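Local coordinates for shikimate 5-dehydrogenase (Mycobacterium fortuitum subsp. fortuitum DSM 46621, PDB 4XIJ), which probably catalyses the NADP-dependent interconversion of 3-dehydroshikimate and shikimate, the fourth of seven steps of chorismate biosynthesis, at residues L31-A35 with Q256-F260; V94-T99 with A110-V115; V118-T124 with P217-D221; D127-G133 with V150-V156. All coordinates share one frame. Residue numbers count along the deposited sequence, not the author numbering.

Contact 1 (L31-A35 with Q256-F260)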
loop_
_atom_site.group_PDB
_atom_site.type_symbol
_atom_site.label_atom_id
_atom_site.label_comp_id
_atom_site.label_asym_id
_atom_site.label_seq_id
_atom_site.Cartn_x
_atom_site.Cartn_y
_atom_site.Cartn_z
ATOM N N LEU A 31 14.470 2.553 2.395
ATOM C CA LEU A 31 14.378 1.629 1.270
ATOM C C LEU A 31 14.889 2.262 -0.020
ATOM O O LEU A 31 15.573 1.598 -0.811
ATOM C CB LEU A 31 12.934 1.157 1.090
ATOM C CG LEU A 31 12.427 0.244 2.226
ATOM C CD1 LEU A 31 10.901 0.138 2.168
ATOM C CD2 LEU A 31 13.028 -1.121 2.157
ATOM N N HIS A 32 14.619 3.552 -0.206
ATOM C CA HIS A 32 15.132 4.235 -1.391
ATOM C C HIS A 32 16.635 4.426 -1.338
ATOM O O HIS A 32 17.314 4.167 -2.338
ATOM C CB HIS A 32 14.436 5.587 -1.617
ATOM C CG HIS A 32 13.081 5.477 -2.280
ATOM N ND1 HIS A 32 12.878 5.771 -3.612
ATOM C CD2 HIS A 32 11.881 5.055 -1.802
ATOM C CE1 HIS A 32 11.613 5.542 -3.928
ATOM N NE2 HIS A 32 10.978 5.122 -2.837
ATOM N N LEU A 33 17.193 4.871 -0.215
ATOM C CA LEU A 33 18.671 5.027 -0.211
ATOM C C LEU A 33 19.363 3.671 -0.362
ATOM O O LEU A 33 20.395 3.594 -1.055
ATOM C CB LEU A 33 19.176 5.738 1.055
ATOM C CG LEU A 33 18.794 7.231 1.089
ATOM C CD1 LEU A 33 19.186 7.793 2.483
ATOM C CD2 LEU A 33 19.440 8.052 -0.022
ATOM N N ALA A 34 18.830 2.614 0.250
ATOM C CA ALA A 34 19.405 1.286 0.029
ATOM C C ALA A 34 19.376 0.927 -1.455
ATOM O O ALA A 34 20.353 0.394 -1.995
ATOM C CB ALA A 34 18.652 0.247 0.820
ATOM N N ALA A 35 18.278 1.242 -2.129
ATOM C CA ALA A 35 18.191 0.974 -3.556
ATOM C C ALA A 35 19.141 1.816 -4.386
ATOM O O ALA A 35 19.840 1.273 -5.243
ATOM C CB ALA A 35 16.756 1.214 -4.036
ATOM N N GLN A 256 8.131 2.502 -6.814
ATOM C CA GLN A 256 8.645 3.865 -6.759
ATOM C C GLN A 256 10.085 3.940 -7.235
ATOM O O GLN A 256 10.450 4.839 -8.009
ATOM C CB GLN A 256 8.559 4.409 -5.344
ATOM C CG GLN A 256 7.116 4.513 -4.852
ATOM C CD GLN A 256 7.014 5.081 -3.476
ATOM O OE1 GLN A 256 7.961 4.951 -2.689
ATOM N NE2 GLN A 256 5.875 5.683 -3.153
ATOM N N VAL A 257 10.926 2.999 -6.776
ATOM C CA VAL A 257 12.341 3.021 -7.189
ATOM C C VAL A 257 12.441 2.879 -8.714
ATOM O O VAL A 257 13.251 3.608 -9.347
ATOM C CB VAL A 257 13.146 1.935 -6.470
ATOM C CG1 VAL A 257 14.549 1.721 -7.122
ATOM C CG2 VAL A 257 13.264 2.297 -4.974
ATOM N N GLU A 258 11.623 1.989 -9.308
ATOM C CA GLU A 258 11.715 1.786 -10.737
ATOM C C GLU A 258 11.265 3.049 -11.475
ATOM O O GLU A 258 11.886 3.460 -12.479
ATOM C CB GLU A 258 10.905 0.565 -11.162
ATOM C CG GLU A 258 11.521 -0.680 -10.591
ATOM C CD GLU A 258 10.939 -1.944 -11.199
ATOM O OE1 GLU A 258 9.924 -1.875 -11.936
ATOM O OE2 GLU A 258 11.494 -3.037 -10.926
ATOM N N GLN A 259 10.184 3.678 -11.016
ATOM C CA GLN A 259 9.736 4.885 -11.685
ATOM C C GLN A 259 10.707 6.056 -11.528
ATOM O O GLN A 259 10.848 6.885 -12.455
ATOM C CB GLN A 259 8.346 5.294 -11.172
ATOM C CG GLN A 259 7.273 4.287 -11.627
ATOM C CD GLN A 259 5.876 4.731 -11.259
ATOM O OE1 GLN A 259 5.505 5.872 -11.500
ATOM N NE2 GLN A 259 5.087 3.840 -10.657
ATOM N N PHE A 260 11.346 6.169 -10.353
ATOM C CA PHE A 260 12.243 7.317 -10.138
ATOM C C PHE A 260 13.563 7.129 -10.905
ATOM O O PHE A 260 14.138 8.111 -11.396
ATOM C CB PHE A 260 12.609 7.522 -8.664
ATOM C CG PHE A 260 11.453 7.923 -7.716
ATOM C CD1 PHE A 260 10.110 7.982 -8.131
ATOM C CD2 PHE A 260 11.746 8.223 -6.371
ATOM C CE1 PHE A 260 9.098 8.316 -7.229
ATOM C CE2 PHE A 260 10.720 8.558 -5.444
ATOM C CZ PHE A 260 9.397 8.602 -5.889
#
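The polar part of this contact is a single hydrogen bond, from His32 NE2 to Gln256 OE1, 3.0 Å long and nearly straight at 165°. Histidine suits the position because its two nitrogens can serve two partners at once: ND1 is hydrogen-bonded to Tyr36 OH, one turn further along its own helix. Gln256 is equally bivalent, its OE1 also meeting Ser71 OG and its NE2 bonding Thr99 OG1, so the amide reaches into the sheet beneath. The His32-Gln256 bond joins helices 28-38 and 246-261, whose segments cross at -54° with axes 10.7 Å apart. The second helix belongs to the C-terminal sequence family yet returns to lie on the substrate-binding domain, in the two-domain plan of shikimate dehydrogenases. Around the imidazole the contacts turn apolar. Val257 CG2 sits over one face of the His32 ring, 3.9 Å from the centroid of that ring, as a CH-pi contact, while the Phe260 ring approaches obliquely, its CE2 3.5 Å from His32 CE1 and the planes at 34°. Val257 CG2 also touches Ala35 CB at 3.8 Å; alanine's small side chain lets the valine settle close to the helix surface, and Met270 of helix 267-272 packs on both.

Contact 2 (V94-T99 with A110-V115); sequences VGSANT and ADNTDV. With SO4 (sulfate ion), chain E.
Asn98 carries the core of the contact. With chi1 at 76° (p) and chi2 at -29°, Asn98 OD1 accepts from Thr113 N at 2.7 Å and from Thr99 OG1 at 2.8 Å, while Asn98 ND2 donates to Thr113 OG1 (3.0 Å), itself also hydrogen-bonded to Gln252 O of helix 246-261, and to O4 of a sulfate (3.1 Å), probably from the crystallisation liquor. An amide suits this spot, joining acceptor and donor. Asp114 OD1 lies 2.6 Å from sulfate O4, so close that an acid group probably holds a proton between them; Asp114 OD2 is salt-bridged to Lys77, which also binds the sulfate. Asn112 (chi1 t) repeats the amide device: its ND2 donates to Ser96 O at 3.0 Å, and its OD1 caps the following helix, accepting from Val115 N at 3.3 Å. Thr99 and Asp111 form an antiparallel hydrogen-bonded pair, CA atoms 5.1 Å apart. Asp111 N reaches Thr99 O at 2.9 Å, and Asp111 O receives weak bonds from Thr99 N (3.2 Å) and Asn98 N (3.1 Å). Gly95, at phi/psi 101/11, follows helix 89-94, where a CB would strike the preceding carbonyl; Ser96 and Ala97 then run extended. Outermost, Ala97 CB meets Ala110 CB and Val94 CG2 meets Val115 CG2, both at 3.6 Å. Amide and lysine donors beside an acid suggest, but do not prove, a polar substrate pocket here.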
loop_
_atom_site.group_PDB
_atom_site.type_symbol
_atom_site.label_atom_id
_atom_site.label_comp_id
_atom_site.label_asym_id
_atom_site.label_seq_id
_atom_site.Cartn_x
_atom_site.Cartn_y
_atom_site.Cartn_z
ATOM N N VAL A 94 -8.293 4.193 -7.024
ATOM C CA VAL A 94 -8.143 4.199 -5.570
ATOM C C VAL A 94 -8.707 5.502 -4.981
ATOM O O VAL A 94 -9.374 5.487 -3.935
ATOM C CB VAL A 94 -6.665 4.041 -5.131
ATOM C CG1 VAL A 94 -6.571 4.194 -3.595
ATOM C CG2 VAL A 94 -6.120 2.702 -5.602
ATOM N N GLY A 95 -8.423 6.622 -5.633
ATOM C CA GLY A 95 -8.899 7.898 -5.134
ATOM C C GLY A 95 -7.792 8.652 -4.399
ATOM O O GLY A 95 -8.064 9.673 -3.795
ATOM N N SER A 96 -6.539 8.204 -4.492
ATOM C CA SER A 96 -5.462 8.896 -3.780
ATOM C C SER A 96 -4.156 8.429 -4.399
ATOM O O SER A 96 -4.127 7.420 -5.087
ATOM C CB SER A 96 -5.490 8.592 -2.247
ATOM O OG SER A 96 -5.019 7.268 -2.024
ATOM N N ALA A 97 -3.073 9.159 -4.127
ATOM C CA ALA A 97 -1.753 8.849 -4.671
ATOM C C ALA A 97 -0.674 8.864 -3.598
ATOM O O ALA A 97 -0.584 9.827 -2.808
ATOM C CB ALA A 97 -1.370 9.853 -5.794
ATOM N N ASN A 98 0.159 7.821 -3.569
ATOM C CA ASN A 98 1.278 7.838 -2.639
ATOM C C ASN A 98 2.616 8.114 -3.329
ATOM O O ASN A 98 3.662 7.971 -2.711
ATOM C CB ASN A 98 1.368 6.507 -1.878
ATOM C CG ASN A 98 1.945 5.390 -2.752
ATOM O OD1 ASN A 98 1.787 5.426 -3.964
ATOM N ND2 ASN A 98 2.641 4.430 -2.159
ATOM N N THR A 99 2.566 8.509 -4.600
ATOM C CA THR A 99 3.763 8.646 -5.426
ATOM C C THR A 99 3.578 9.775 -6.401
ATOM O O THR A 99 2.521 9.880 -7.041
ATOM C CB THR A 99 4.063 7.369 -6.244
ATOM O OG1 THR A 99 4.110 6.222 -5.375
ATOM C CG2 THR A 99 5.441 7.465 -6.985
ATOM N N ALA A 110 1.007 11.396 -10.810
ATOM C CA ALA A 110 0.590 10.713 -9.605
ATOM C C ALA A 110 0.348 9.232 -9.826
ATOM O O ALA A 110 -0.262 8.850 -10.820
ATOM C CB ALA A 110 -0.691 11.304 -9.065
ATOM N N ASP A 111 0.811 8.401 -8.895
ATOM C CA ASP A 111 0.499 6.982 -8.968
ATOM C C ASP A 111 0.189 6.491 -7.568
ATOM O O ASP A 111 0.450 7.196 -6.562
ATOM C CB ASP A 111 1.660 6.180 -9.596
ATOM C CG ASP A 111 1.298 4.739 -9.983
ATOM O OD1 ASP A 111 0.095 4.366 -10.075
ATOM O OD2 ASP A 111 2.253 3.971 -10.249
ATOM N N ASN A 112 -0.380 5.299 -7.496
ATOM C CA ASN A 112 -0.613 4.681 -6.201
ATOM C C ASN A 112 0.069 3.321 -6.135
ATOM O O ASN A 112 -0.428 2.360 -6.704
ATOM C CB ASN A 112 -2.129 4.560 -5.920
ATOM C CG ASN A 112 -2.383 4.161 -4.489
ATOM O OD1 ASN A 112 -1.858 3.113 -4.051
ATOM N ND2 ASN A 112 -3.139 4.987 -3.722
ATOM N N THR A 113 1.231 3.246 -5.475
ATOM C CA THR A 113 1.901 1.968 -5.399
ATOM C C THR A 113 1.527 1.186 -4.138
ATOM O O THR A 113 2.007 0.077 -3.952
ATOM C CB THR A 113 3.429 2.107 -5.467
ATOM O OG1 THR A 113 3.915 2.688 -4.234
ATOM C CG2 THR A 113 3.840 2.928 -6.701
ATOM N N ASP A 114 0.613 1.725 -3.305
ATOM C CA ASP A 114 0.018 0.908 -2.233
ATOM C C ASP A 114 -0.697 -0.292 -2.888
ATOM O O ASP A 114 -0.758 -1.384 -2.291
ATOM C CB ASP A 114 -0.935 1.734 -1.349
ATOM C CG ASP A 114 -0.214 2.805 -0.589
ATOM O OD1 ASP A 114 0.862 2.523 -0.052
ATOM O OD2 ASP A 114 -0.700 3.936 -0.509
ATOM N N VAL A 115 -1.219 -0.102 -4.107
ATOM C CA VAL A 115 -1.806 -1.211 -4.837
ATOM C C VAL A 115 -0.768 -2.340 -5.061
ATOM O O VAL A 115 -1.059 -3.545 -4.855
ATOM C CB VAL A 115 -2.396 -0.718 -6.167
ATOM C CG1 VAL A 115 -2.754 -1.874 -7.017
ATOM C CG2 VAL A 115 -3.636 0.169 -5.874
HETATM S S SO4 E . 2.665 4.853 2.275
HETATM O O1 SO4 E . 3.126 3.580 2.892
HETATM O O2 SO4 E . 1.731 5.479 3.262
HETATM O O3 SO4 E . 3.790 5.795 2.007
HETATM O O4 SO4 E . 2.178 4.492 0.937
#

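Contact 3 (V118-T124 with P217-D221); sequences VTGALGT and PRVLD
Arg218 stretches from its strand toward the end of the facing helix with chi1 at -57° (m), chi2 at -173° (t), chi3 at 66° (p) and chi4 at -113°. Its guanidinium then lies edge-on to Leu122 O, to which NH2 donates at 3.0 Å and NH1 at 3.1 Å. A long cationic side chain suits this place, since the last carbonyls of a helix lack amide partners within it and lie at its negative end; the arginine's NE is salt-bridged to Glu241. The helix, residues 118-122 here, stops at Gly123, whose phi/psi of 81/-72 makes a gamma turn with a weak bond from Thr124 N to Leu122 O (3.0 Å); a CB at these angles would strike the preceding carbonyl. Helix 114-122, which leads from the substrate-binding domain into the Rossmann-type domain, thus packs over strand 218-221 of that domain's parallel sheet. The segment axes pass 9.6 Å apart at 133°, with Leu122 and Leu220 nearest, CA to CA 6.5 Å. Leu220, chi1 172° (t) and chi2 64° (p), points at the helix: CD1 meets Ala121 CB at 3.8 Å, CD2 meets Val118 CG1 at 4.2 Å, and CB meets Leu122 CG at 4.0 Å. Leu122 holds chi1 at -100°, between wells, with chi2 t. Strand alternation turns Val219 the other way, onto helix 230-237.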
loop_
_atom_site.group_PDB
_atom_site.type_symbol
_atom_site.label_atom_id
_atom_site.label_comp_id
_atom_site.label_asym_id
_atom_site.label_seq_id
_atom_site.Cartn_x
_atom_site.Cartn_y
_atom_site.Cartn_z
ATOM N N VAL A 118 -0.049 -4.630 -2.062
ATOM C CA VAL A 118 -0.916 -5.770 -1.830
ATOM C C VAL A 118 -0.783 -6.787 -2.968
ATOM O O VAL A 118 -0.682 -7.995 -2.692
ATOM C CB VAL A 118 -2.373 -5.292 -1.693
ATOM C CG1 VAL A 118 -3.383 -6.483 -1.684
ATOM C CG2 VAL A 118 -2.521 -4.453 -0.453
ATOM N N THR A 119 -0.768 -6.358 -4.237
ATOM C CA THR A 119 -0.664 -7.388 -5.301
ATOM C C THR A 119 0.672 -8.132 -5.229
ATOM O O THR A 119 0.726 -9.344 -5.456
ATOM C CB THR A 119 -0.824 -6.796 -6.754
ATOM O OG1 THR A 119 0.246 -5.864 -6.996
ATOM C CG2 THR A 119 -2.166 -6.054 -6.925
ATOM N N GLY A 120 1.731 -7.402 -4.885
ATOM C CA GLY A 120 3.066 -7.970 -4.805
ATOM C C GLY A 120 3.178 -8.882 -3.590
ATOM O O GLY A 120 3.786 -9.971 -3.671
ATOM N N ALA A 121 2.674 -8.432 -2.432
ATOM C CA ALA A 121 2.828 -9.253 -1.215
ATOM C C ALA A 121 2.024 -10.541 -1.284
ATOM O O ALA A 121 2.479 -11.592 -0.822
ATOM C CB ALA A 121 2.403 -8.427 0.025
ATOM N N LEU A 122 0.815 -10.462 -1.834
ATOM C CA LEU A 122 -0.057 -11.629 -1.872
ATOM C C LEU A 122 0.255 -12.581 -3.021
ATOM O O LEU A 122 0.086 -13.793 -2.894
ATOM C CB LEU A 122 -1.499 -11.176 -2.001
ATOM C CG LEU A 122 -2.349 -11.150 -0.761
ATOM C CD1 LEU A 122 -3.784 -10.696 -1.138
ATOM C CD2 LEU A 122 -2.419 -12.569 -0.107
ATOM N N GLY A 123 0.692 -12.045 -4.153
ATOM C CA GLY A 123 0.882 -12.872 -5.339
ATOM C C GLY A 123 -0.407 -13.128 -6.101
ATOM O O GLY A 123 -0.595 -12.636 -7.229
ATOM N N THR A 124 -1.276 -13.955 -5.522
ATOM C CA THR A 124 -2.652 -14.133 -6.023
ATOM C C THR A 124 -3.559 -14.183 -4.806
ATOM O O THR A 124 -3.112 -14.461 -3.685
ATOM C CB THR A 124 -2.807 -15.431 -6.858
ATOM O OG1 THR A 124 -4.105 -15.487 -7.448
ATOM C CG2 THR A 124 -2.619 -16.693 -5.973
ATOM N N PRO A 217 -7.163 -19.462 3.918
ATOM C CA PRO A 217 -5.911 -20.172 3.625
ATOM C C PRO A 217 -4.662 -19.290 3.570
ATOM O O PRO A 217 -3.599 -19.768 3.920
ATOM C CB PRO A 217 -6.204 -20.820 2.260
ATOM C CG PRO A 217 -7.686 -21.012 2.266
ATOM C CD PRO A 217 -8.227 -19.770 2.945
ATOM N N ARG A 218 -4.784 -18.065 3.072
ATOM C CA ARG A 218 -3.656 -17.153 2.925
ATOM C C ARG A 218 -4.100 -15.795 3.409
ATOM O O ARG A 218 -5.102 -15.251 2.958
ATOM C CB ARG A 218 -3.197 -17.115 1.479
ATOM C CG ARG A 218 -2.829 -18.505 1.021
ATOM C CD ARG A 218 -2.210 -18.477 -0.360
ATOM N NE ARG A 218 -0.916 -17.790 -0.405
ATOM C CZ ARG A 218 -0.692 -16.647 -1.045
ATOM N NH1 ARG A 218 -1.687 -16.066 -1.688
ATOM N NH2 ARG A 218 0.529 -16.103 -1.036
ATOM N N VAL A 219 -3.373 -15.238 4.359
ATOM C CA VAL A 219 -3.735 -13.966 4.968
ATOM C C VAL A 219 -2.553 -13.007 4.927
ATOM O O VAL A 219 -1.469 -13.342 5.431
ATOM C CB VAL A 219 -4.208 -14.164 6.433
ATOM C CG1 VAL A 219 -4.487 -12.793 7.067
ATOM C CG2 VAL A 219 -5.466 -15.066 6.432
ATOM N N LEU A 220 -2.759 -11.848 4.298
ATOM C CA LEU A 220 -1.837 -10.726 4.336
ATOM C C LEU A 220 -2.277 -9.812 5.470
ATOM O O LEU A 220 -3.371 -9.247 5.434
ATOM C CB LEU A 220 -1.812 -9.992 2.983
ATOM C CG LEU A 220 -1.036 -8.690 2.959
ATOM C CD1 LEU A 220 0.433 -8.976 3.232
ATOM C CD2 LEU A 220 -1.216 -8.062 1.565
ATOM N N ASP A 221 -1.430 -9.729 6.498
ATOM C CA ASP A 221 -1.675 -8.875 7.635
ATOM C C ASP A 221 -0.844 -7.593 7.444
ATOM O O ASP A 221 0.375 -7.661 7.310
ATOM C CB ASP A 221 -1.261 -9.617 8.915
ATOM C CG ASP A 221 -1.684 -8.916 10.176
ATOM O OD1 ASP A 221 -2.158 -7.768 10.137
ATOM O OD2 ASP A 221 -1.598 -9.560 11.237
#

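Contact 4 (D127-G133 with V150-V156); sequences DSALVIG and VQRITIV
Val156 (chi1 t) lays its branched side chain over the neighbouring strand, CB 3.8 Å from Ile132 CD1 and CG2 4.1 Å from Leu130 CB. The two strands, 128-132 and 152-156, run parallel, axes 4.7 Å apart at 26°, pairing Ser128 with Arg152 through Ile132 with Val156. Asp127 O accepts from Gln151 N (2.8 Å) and Arg152 N (3.0 Å). Then follow Ala129 N to Arg152 O (3.0 Å), Thr154 N to Ala129 O (2.9 Å), Val131 N to Thr154 O (2.9 Å), Val156 N to Val131 O (2.8 Å) and Gly133 N to Val156 O (2.8 Å). With helix 138-147 between them, the strands form the beta-alpha-beta unit of a Rossmann-type fold; Gly133, at phi/psi 103/165, probably opens its glycine-rich dinucleotide-binding turn. Ala129, Val131, Ile153 and Ile155 face helices 138-147 and 160-172, the beta-branched residues suiting extended backbone; Val131 CB meets Ile155 CD1 at 4.0 Å. On the Leu130 face, one water joins Ser128 OG (2.7 Å), Thr154 OG1 (2.7 Å) and Ala129 O (2.9 Å).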
loop_
_atom_site.group_PDB
_atom_site.type_symbol
_atom_site.label_atom_id
_atom_site.label_comp_id
_atom_site.label_asym_id
_atom_site.label_seq_id
_atom_site.Cartn_x
_atom_site.Cartn_y
_atom_site.Cartn_z
ATOM N N ASP A 127 -10.181 -16.701 -5.917
ATOM C CA ASP A 127 -11.461 -16.217 -6.454
ATOM C C ASP A 127 -12.258 -15.356 -5.474
ATOM O O ASP A 127 -12.953 -14.457 -5.882
ATOM C CB ASP A 127 -12.353 -17.378 -6.871
ATOM C CG ASP A 127 -11.800 -18.162 -8.038
ATOM O OD1 ASP A 127 -10.814 -17.739 -8.714
ATOM O OD2 ASP A 127 -12.376 -19.257 -8.249
ATOM N N SER A 128 -12.150 -15.653 -4.186
ATOM C CA SER A 128 -12.945 -14.978 -3.173
ATOM C C SER A 128 -12.011 -14.434 -2.091
ATOM O O SER A 128 -11.260 -15.178 -1.454
ATOM C CB SER A 128 -13.983 -15.921 -2.545
ATOM O OG SER A 128 -14.619 -15.237 -1.479
ATOM N N ALA A 129 -12.018 -13.127 -1.912
ATOM C CA ALA A 129 -11.091 -12.474 -0.963
ATOM C C ALA A 129 -11.834 -11.625 0.019
ATOM O O ALA A 129 -12.860 -11.038 -0.334
ATOM C CB ALA A 129 -10.056 -11.585 -1.720
ATOM N N LEU A 130 -11.318 -11.550 1.241
ATOM C CA LEU A 130 -11.863 -10.682 2.286
ATOM C C LEU A 130 -10.943 -9.485 2.484
ATOM O O LEU A 130 -9.715 -9.619 2.435
ATOM C CB LEU A 130 -11.948 -11.415 3.647
ATOM C CG LEU A 130 -12.571 -12.815 3.592
ATOM C CD1 LEU A 130 -12.617 -13.422 5.004
ATOM C CD2 LEU A 130 -13.994 -12.797 2.954
ATOM N N VAL A 131 -11.527 -8.329 2.761
ATOM C CA VAL A 131 -10.798 -7.188 3.319
ATOM C C VAL A 131 -11.317 -7.061 4.740
ATOM O O VAL A 131 -12.542 -6.954 4.984
ATOM C CB VAL A 131 -11.036 -5.910 2.523
ATOM C CG1 VAL A 131 -10.380 -4.725 3.204
ATOM C CG2 VAL A 131 -10.510 -6.091 1.120
ATOM N N ILE A 132 -10.414 -7.140 5.717
ATOM C CA ILE A 132 -10.839 -6.976 7.119
ATOM C C ILE A 132 -10.623 -5.510 7.490
ATOM O O ILE A 132 -9.480 -5.040 7.487
ATOM C CB ILE A 132 -10.047 -7.884 8.113
ATOM C CG1 ILE A 132 -9.808 -9.321 7.602
ATOM C CG2 ILE A 132 -10.736 -7.878 9.482
ATOM C CD1 ILE A 132 -11.055 -10.057 7.230
ATOM N N GLY A 133 -11.689 -4.804 7.850
ATOM C CA GLY A 133 -11.626 -3.390 8.182
ATOM C C GLY A 133 -12.137 -2.502 7.061
ATOM O O GLY A 133 -12.304 -2.949 5.896
ATOM N N VAL A 150 -9.634 -11.316 -8.569
ATOM C CA VAL A 150 -10.618 -11.996 -7.714
ATOM C C VAL A 150 -12.009 -11.799 -8.283
ATOM O O VAL A 150 -12.317 -10.802 -8.928
ATOM C CB VAL A 150 -10.662 -11.498 -6.277
ATOM C CG1 VAL A 150 -9.334 -11.687 -5.548
ATOM C CG2 VAL A 150 -11.185 -10.084 -6.259
ATOM N N GLN A 151 -12.843 -12.804 -8.087
ATOM C CA GLN A 151 -14.214 -12.694 -8.550
ATOM C C GLN A 151 -15.090 -11.932 -7.530
ATOM O O GLN A 151 -15.946 -11.140 -7.935
ATOM C CB GLN A 151 -14.778 -14.099 -8.847
ATOM C CG GLN A 151 -16.199 -14.102 -9.424
ATOM C CD GLN A 151 -17.219 -14.135 -8.332
ATOM O OE1 GLN A 151 -16.923 -14.589 -7.231
ATOM N NE2 GLN A 151 -18.421 -13.654 -8.612
ATOM N N ARG A 152 -14.859 -12.134 -6.227
ATOM C CA ARG A 152 -15.684 -11.503 -5.200
ATOM C C ARG A 152 -14.800 -10.912 -4.102
ATOM O O ARG A 152 -13.857 -11.569 -3.633
ATOM C CB ARG A 152 -16.644 -12.523 -4.573
ATOM C CG ARG A 152 -17.518 -11.915 -3.463
ATOM C CD ARG A 152 -18.649 -12.826 -2.962
ATOM N NE ARG A 152 -19.727 -12.918 -3.959
ATOM C CZ ARG A 152 -20.713 -12.026 -4.122
ATOM N NH1 ARG A 152 -20.783 -10.934 -3.365
ATOM N NH2 ARG A 152 -21.630 -12.216 -5.068
ATOM N N ILE A 153 -15.116 -9.697 -3.675
ATOM C CA ILE A 153 -14.468 -9.039 -2.560
ATOM C C ILE A 153 -15.502 -8.800 -1.484
ATOM O O ILE A 153 -16.531 -8.151 -1.733
ATOM C CB ILE A 153 -13.854 -7.699 -3.013
ATOM C CG1 ILE A 153 -12.791 -7.965 -4.081
ATOM C CG2 ILE A 153 -13.252 -6.986 -1.844
ATOM C CD1 ILE A 153 -12.296 -6.714 -4.794
ATOM N N THR A 154 -15.282 -9.383 -0.313
ATOM C CA THR A 154 -16.192 -9.188 0.819
ATOM C C THR A 154 -15.509 -8.287 1.855
ATOM O O THR A 154 -14.384 -8.578 2.318
ATOM C CB THR A 154 -16.573 -10.542 1.459
ATOM O OG1 THR A 154 -17.175 -11.377 0.468
ATOM C CG2 THR A 154 -17.544 -10.398 2.657
ATOM N N ILE A 155 -16.196 -7.220 2.243
ATOM C CA ILE A 155 -15.682 -6.270 3.229
ATOM C C ILE A 155 -16.177 -6.753 4.588
ATOM O O ILE A 155 -17.386 -6.756 4.869
ATOM C CB ILE A 155 -16.177 -4.840 2.965
ATOM C CG1 ILE A 155 -15.918 -4.424 1.519
ATOM C CG2 ILE A 155 -15.507 -3.844 3.952
ATOM C CD1 ILE A 155 -14.428 -4.401 1.036
ATOM N N VAL A 156 -15.249 -7.184 5.426
ATOM C CA VAL A 156 -15.562 -7.692 6.770
ATOM C C VAL A 156 -15.255 -6.579 7.723
ATOM O O VAL A 156 -14.091 -6.257 7.969
ATOM C CB VAL A 156 -14.740 -8.977 7.074
ATOM C CG1 VAL A 156 -14.951 -9.449 8.482
ATOM C CG2 VAL A 156 -15.047 -10.085 6.035
HETATM O O HOH W 1 -15.240 -12.698 -0.831
#

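In the fold
From the N terminus, the chain opens contact 1 at helix 28-38 and closes it only at helix 246-261, so the other three contacts all nest inside that loop. Contact 2 is the first to close, a short loop within the substrate-binding domain, and touches contact 1 through Gln256 and Gln259. Helix 114-122, begun in contact 2, carries the chain on to contact 3, which is in series with it and closes at strand 218-221. Contact 4 nests inside contact 3, joining the first two strands of the parallel sheet that contact 3 also reaches. No two loops cross. Contacts 1 and 4 lie on opposite sides of the chain's centre, about 31 Å between centres.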